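Local atomic coordinates of cellulose biosynthesis protein BcsG (Salmonella typhimurium LT2, PDB entry 5OLT), a protein that is required for cellulose biosynthesis and is represented here by its zinc-binding extramembrane domain, a member of the alkaline phosphatase family. Residues 30-44 and 349-363. Residues are numbered along the deposited sequence; the frame is centred on the assembly and turned at random.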
loop_
_atom_site.group_PDB
_atom_site.type_symbol
_atom_site.label_atom_id
_atom_site.label_comp_id
_atom_site.label_asym_id
_atom_site.label_seq_id
_atom_site.Cartn_x
_atom_site.Cartn_y
_atom_site.Cartn_z
ATOM N N LEU A 30 -15.373 22.990 -1.459
ATOM C CA LEU A 30 -14.300 21.994 -1.386
ATOM C C LEU A 30 -13.977 21.704 0.074
ATOM O O LEU A 30 -13.776 20.536 0.422
ATOM C CB LEU A 30 -13.054 22.472 -2.146
ATOM C CG LEU A 30 -13.010 22.089 -3.636
ATOM C CD1 LEU A 30 -14.178 22.546 -4.467
ATOM C CD2 LEU A 30 -11.708 22.665 -4.188
ATOM N N ASN A 31 -14.024 22.724 0.944
ATOM C CA ASN A 31 -13.849 22.488 2.383
ATOM C C ASN A 31 -14.958 21.558 2.902
ATOM O O ASN A 31 -14.706 20.590 3.650
ATOM C CB ASN A 31 -13.916 23.827 3.166
ATOM C CG ASN A 31 -12.615 24.590 3.157
ATOM O OD1 ASN A 31 -11.547 24.059 2.815
ATOM N ND2 ASN A 31 -12.676 25.840 3.583
ATOM N N ALA A 32 -16.199 21.841 2.505
ATOM C CA ALA A 32 -17.325 21.023 2.947
ATOM C C ALA A 32 -17.187 19.579 2.428
ATOM O O ALA A 32 -17.457 18.628 3.154
ATOM C CB ALA A 32 -18.644 21.629 2.515
ATOM N N TRP A 33 -16.776 19.432 1.156
ATOM C CA TRP A 33 -16.560 18.110 0.587
ATOM C C TRP A 33 -15.524 17.322 1.413
ATOM O O TRP A 33 -15.755 16.135 1.717
ATOM C CB TRP A 33 -16.145 18.196 -0.895
ATOM C CG TRP A 33 -16.024 16.834 -1.484
ATOM C CD1 TRP A 33 -17.007 16.106 -2.071
ATOM C CD2 TRP A 33 -14.855 15.994 -1.469
ATOM N NE1 TRP A 33 -16.538 14.864 -2.408
ATOM C CE2 TRP A 33 -15.218 14.772 -2.060
ATOM C CE3 TRP A 33 -13.526 16.170 -1.012
ATOM C CZ2 TRP A 33 -14.303 13.713 -2.209
ATOM C CZ3 TRP A 33 -12.623 15.110 -1.148
ATOM C CH2 TRP A 33 -13.015 13.907 -1.741
ATOM N N LEU A 34 -14.425 17.986 1.777
ATOM C CA LEU A 34 -13.409 17.285 2.553
ATOM C C LEU A 34 -13.940 16.820 3.915
ATOM O O LEU A 34 -13.653 15.704 4.348
ATOM C CB LEU A 34 -12.155 18.140 2.690
ATOM C CG LEU A 34 -10.946 17.496 3.403
ATOM C CD1 LEU A 34 -10.374 16.326 2.567
ATOM C CD2 LEU A 34 -9.863 18.521 3.675
ATOM N N ASN A 35 -14.682 17.702 4.607
ATOM C CA ASN A 35 -15.273 17.289 5.851
ATOM C C ASN A 35 -16.252 16.125 5.677
ATOM O O ASN A 35 -16.298 15.225 6.517
ATOM C CB ASN A 35 -15.930 18.491 6.562
ATOM C CG ASN A 35 -14.940 19.274 7.407
ATOM O OD1 ASN A 35 -14.123 18.695 8.122
ATOM N ND2 ASN A 35 -14.982 20.591 7.293
ATOM N N THR A 36 -16.992 16.136 4.560
ATOM C CA THR A 36 -17.926 15.035 4.217
ATOM C C THR A 36 -17.152 13.729 3.989
ATOM O O THR A 36 -17.557 12.680 4.474
ATOM C CB THR A 36 -18.778 15.414 3.005
ATOM O OG1 THR A 36 -19.509 16.585 3.358
ATOM C CG2 THR A 36 -19.762 14.303 2.651
ATOM N N PHE A 37 -16.012 13.844 3.291
ATOM C CA PHE A 37 -15.129 12.697 3.097
ATOM C C PHE A 37 -14.633 12.158 4.450
ATOM O O PHE A 37 -14.723 10.964 4.712
ATOM C CB PHE A 37 -13.973 13.117 2.173
ATOM C CG PHE A 37 -12.826 12.113 2.086
ATOM C CD1 PHE A 37 -12.880 11.036 1.208
ATOM C CD2 PHE A 37 -11.692 12.269 2.876
ATOM C CE1 PHE A 37 -11.820 10.121 1.112
ATOM C CE2 PHE A 37 -10.641 11.355 2.813
ATOM C CZ PHE A 37 -10.697 10.293 1.915
ATOM N N TYR A 38 -14.151 13.036 5.340
ATOM C CA TYR A 38 -13.652 12.562 6.619
ATOM C C TYR A 38 -14.754 11.855 7.405
ATOM O O TYR A 38 -14.504 10.842 8.029
ATOM C CB TYR A 38 -13.122 13.712 7.476
ATOM C CG TYR A 38 -11.819 14.339 7.026
ATOM C CD1 TYR A 38 -10.782 13.582 6.425
ATOM C CD2 TYR A 38 -11.591 15.713 7.240
ATOM C CE1 TYR A 38 -9.567 14.211 6.056
ATOM C CE2 TYR A 38 -10.404 16.323 6.870
ATOM C CZ TYR A 38 -9.397 15.577 6.300
ATOM O OH TYR A 38 -8.232 16.202 5.960
ATOM N N ALA A 39 -15.972 12.426 7.379
ATOM C CA ALA A 39 -17.095 11.828 8.132
ATOM C C ALA A 39 -17.402 10.450 7.596
ATOM O O ALA A 39 -17.565 9.517 8.372
ATOM C CB ALA A 39 -18.317 12.723 8.049
ATOM N N ALA A 40 -17.465 10.321 6.263
ATOM C CA ALA A 40 -17.811 9.024 5.685
ATOM C C ALA A 40 -16.716 8.009 5.985
ATOM O O ALA A 40 -16.986 6.845 6.296
ATOM C CB ALA A 40 -18.029 9.139 4.206
ATOM N N GLU A 41 -15.461 8.434 5.854
ATOM C CA GLU A 41 -14.353 7.497 6.048
ATOM C C GLU A 41 -14.277 6.962 7.466
ATOM O O GLU A 41 -13.900 5.813 7.694
ATOM C CB GLU A 41 -13.039 8.183 5.683
ATOM C CG GLU A 41 -12.843 8.386 4.184
ATOM C CD GLU A 41 -12.818 7.077 3.415
ATOM O OE1 GLU A 41 -12.024 6.202 3.796
ATOM O OE2 GLU A 41 -13.567 6.974 2.432
ATOM N N GLU A 42 -14.623 7.800 8.456
ATOM C CA GLU A 42 -14.488 7.402 9.852
ATOM C C GLU A 42 -15.470 6.272 10.208
ATOM O O GLU A 42 -15.226 5.545 11.179
ATOM C CB GLU A 42 -14.664 8.613 10.763
ATOM C CG GLU A 42 -14.397 8.301 12.220
ATOM C CD GLU A 42 -13.466 9.254 12.911
ATOM O OE1 GLU A 42 -13.227 10.403 12.445
ATOM O OE2 GLU A 42 -13.007 8.842 14.001
ATOM N N LYS A 43 -16.528 6.107 9.401
ATOM C CA LYS A 43 -17.515 5.051 9.613
ATOM C C LYS A 43 -17.148 3.740 8.920
ATOM O O LYS A 43 -17.861 2.756 9.057
ATOM C CB LYS A 43 -18.890 5.540 9.128
ATOM C CG LYS A 43 -19.427 6.735 9.934
ATOM C CD LYS A 43 -20.857 7.001 9.496
ATOM C CE LYS A 43 -21.447 8.164 10.249
ATOM N NZ LYS A 43 -22.308 7.744 11.382
ATOM N N ARG A 44 -16.041 3.718 8.186
ATOM C CA ARG A 44 -15.691 2.554 7.357
ATOM C C ARG A 44 -14.691 1.680 8.070
ATOM O O ARG A 44 -13.732 2.160 8.666
ATOM C CB ARG A 44 -15.060 3.005 6.023
ATOM C CG ARG A 44 -15.948 3.906 5.214
ATOM C CD ARG A 44 -15.270 4.344 3.922
ATOM N NE ARG A 44 -15.387 3.306 2.901
ATOM C CZ ARG A 44 -14.938 3.445 1.652
ATOM N NH1 ARG A 44 -14.210 4.501 1.300
ATOM N NH2 ARG A 44 -15.137 2.474 0.771
ATOM N N PRO A 349 -13.874 -1.931 -1.624
ATOM C CA PRO A 349 -14.122 -0.524 -1.270
ATOM C C PRO A 349 -13.375 0.448 -2.179
ATOM O O PRO A 349 -12.191 0.255 -2.497
ATOM C CB PRO A 349 -13.601 -0.410 0.157
ATOM C CG PRO A 349 -12.738 -1.574 0.358
ATOM C CD PRO A 349 -13.187 -2.676 -0.568
ATOM N N GLN A 350 -14.084 1.489 -2.597
ATOM C CA GLN A 350 -13.476 2.587 -3.375
ATOM C C GLN A 350 -13.227 3.721 -2.413
ATOM O O GLN A 350 -13.966 3.881 -1.430
ATOM C CB GLN A 350 -14.409 3.099 -4.481
ATOM C CG GLN A 350 -14.752 1.974 -5.455
ATOM C CD GLN A 350 -15.637 2.421 -6.582
ATOM O OE1 GLN A 350 -15.457 3.488 -7.145
ATOM N NE2 GLN A 350 -16.572 1.545 -6.973
ATOM N N THR A 351 -12.188 4.498 -2.697
ATOM C CA THR A 351 -11.806 5.610 -1.823
ATOM C C THR A 351 -11.412 6.753 -2.727
ATOM O O THR A 351 -10.632 6.573 -3.686
ATOM C CB THR A 351 -10.603 5.217 -0.930
ATOM O OG1 THR A 351 -10.937 4.032 -0.180
ATOM C CG2 THR A 351 -10.261 6.354 0.047
ATOM N N ALA A 352 -11.953 7.936 -2.458
ATOM C CA ALA A 352 -11.571 9.116 -3.243
ATOM C C ALA A 352 -10.072 9.392 -3.042
ATOM O O ALA A 352 -9.524 9.114 -1.944
ATOM C CB ALA A 352 -12.418 10.335 -2.839
ATOM N N PRO A 353 -9.411 9.929 -4.090
ATOM C CA PRO A 353 -7.959 10.213 -3.997
ATOM C C PRO A 353 -7.676 11.515 -3.268
ATOM O O PRO A 353 -7.545 12.562 -3.856
ATOM C CB PRO A 353 -7.521 10.272 -5.462
ATOM C CG PRO A 353 -8.737 10.780 -6.148
ATOM C CD PRO A 353 -9.893 10.064 -5.479
ATOM N N VAL A 354 -7.649 11.413 -1.974
ATOM C CA VAL A 354 -7.322 12.528 -1.091
ATOM C C VAL A 354 -5.959 12.219 -0.499
ATOM O O VAL A 354 -5.720 11.100 -0.035
ATOM C CB VAL A 354 -8.361 12.626 0.041
ATOM C CG1 VAL A 354 -7.937 13.670 1.081
ATOM C CG2 VAL A 354 -9.750 12.916 -0.555
ATOM N N SER A 355 -5.057 13.197 -0.516
ATOM C CA SER A 355 -3.717 12.971 0.021
ATOM C C SER A 355 -3.314 14.130 0.908
ATOM O O SER A 355 -3.703 15.289 0.643
ATOM C CB SER A 355 -2.693 12.839 -1.114
ATOM O OG SER A 355 -3.059 11.767 -1.962
ATOM N N GLU A 356 -2.553 13.823 1.946
ATOM C CA GLU A 356 -2.159 14.854 2.894
ATOM C C GLU A 356 -0.816 14.647 3.441
ATOM O O GLU A 356 -0.363 13.513 3.618
ATOM C CB GLU A 356 -3.065 14.834 4.154
ATOM C CG GLU A 356 -4.513 14.809 3.894
ATOM C CD GLU A 356 -5.336 15.040 5.135
ATOM O OE1 GLU A 356 -4.872 15.630 6.177
ATOM O OE2 GLU A 356 -6.487 14.637 5.000
ATOM N N ASN A 357 -0.164 15.779 3.721
ATOM C CA ASN A 357 0.979 15.818 4.649
ATOM C C ASN A 357 0.550 16.826 5.739
ATOM O O ASN A 357 -0.535 17.384 5.647
ATOM C CB ASN A 357 2.258 16.253 3.923
ATOM C CG ASN A 357 2.625 15.345 2.745
ATOM O OD1 ASN A 357 2.399 14.133 2.759
ATOM N ND2 ASN A 357 3.258 15.929 1.744
ATOM N N ALA A 358 1.388 17.095 6.740
ATOM C CA ALA A 358 1.007 18.006 7.847
ATOM C C ALA A 358 0.450 19.327 7.356
ATOM O O ALA A 358 -0.517 19.854 7.922
ATOM C CB ALA A 358 2.163 18.259 8.799
ATOM N N ASN A 359 1.004 19.814 6.254
ATOM C CA ASN A 359 0.697 21.175 5.857
ATOM C C ASN A 359 -0.165 21.351 4.624
ATOM O O ASN A 359 -0.479 22.462 4.230
ATOM C CB ASN A 359 2.025 21.911 5.630
ATOM C CG ASN A 359 2.827 22.117 6.900
ATOM O OD1 ASN A 359 3.644 21.275 7.307
ATOM N ND2 ASN A 359 2.651 23.290 7.499
ATOM N N ALA A 360 -0.539 20.247 3.989
ATOM C CA ALA A 360 -1.169 20.343 2.684
ATOM C C ALA A 360 -2.127 19.199 2.481
ATOM O O ALA A 360 -1.846 18.063 2.899
ATOM C CB ALA A 360 -0.105 20.306 1.592
ATOM N N VAL A 361 -3.253 19.518 1.837
ATOM C CA VAL A 361 -4.214 18.490 1.360
ATOM C C VAL A 361 -4.382 18.666 -0.147
ATOM O O VAL A 361 -4.465 19.801 -0.648
ATOM C CB VAL A 361 -5.603 18.644 2.043
ATOM C CG1 VAL A 361 -6.524 17.525 1.613
ATOM C CG2 VAL A 361 -5.524 18.640 3.590
ATOM N N VAL A 362 -4.394 17.532 -0.862
ATOM C CA VAL A 362 -4.636 17.537 -2.295
ATOM C C VAL A 362 -5.862 16.657 -2.521
ATOM O O VAL A 362 -5.948 15.535 -2.000
ATOM C CB VAL A 362 -3.434 16.986 -3.086
ATOM C CG1 VAL A 362 -3.777 16.826 -4.555
ATOM C CG2 VAL A 362 -2.259 17.935 -2.932
ATOM N N ILE A 363 -6.783 17.156 -3.340
ATOM C CA ILE A 363 -7.978 16.385 -3.752
ATOM C C ILE A 363 -8.190 16.510 -5.246
ATOM O O ILE A 363 -7.620 17.397 -5.897
ATOM C CB ILE A 363 -9.277 16.839 -3.012
ATOM C CG1 ILE A 363 -9.722 18.241 -3.470
ATOM C CG2 ILE A 363 -9.029 16.774 -1.490
ATOM C CD1 ILE A 363 -11.030 18.734 -2.830
HETATM O O HOH W 1 -10.909 4.093 2.467
HETATM O O HOH W 2 -13.925 7.924 -0.304
#
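Ile363 fits its branched side chain between Leu30 and Trp33, packing strand 360-363 against helix 30-42, the axes of these short segments at 90°. The branch at CB lets its two arms part: CD1 meets Leu30 CG at 4.0 Å, while CG2 lies obliquely by Trp33 CZ3. Trp33, its CG anti to the backbone N (chi1 -176°), pushes the benzo edge of its indole against Ala352 and Val354, and NE1 bonds to the carbonyl of Pro19. Val354 is shared: CG2 touches Trp33 CH2 at 3.6 Å in the plane of the indole, yet sits over the centre of the Phe37 ring, a CH-pi contact 9° off the normal. Phenylalanine suits this place because its flat faces take Val354 CG2 on one side and Glu41 CG on the other.

In the loop after the helix, Arg44 offers two N-H donors from one end to Gln350 O, NH1 at 2.8 Å and NH2 at 2.9 Å, the oxygen close to the guanidinium plane. NH1 also makes a salt bridge to Glu41 OE2, which probably fixes the group's rotation. Back along the helix, Tyr38 OH donates to Glu356 OE2 at 2.5 Å, from above the carboxylate plane. An apolar centre, joined by hydrogen bonds each with one charged partner, probably fixes how the N-terminal helix sits against the small C-terminal antiparallel sheet.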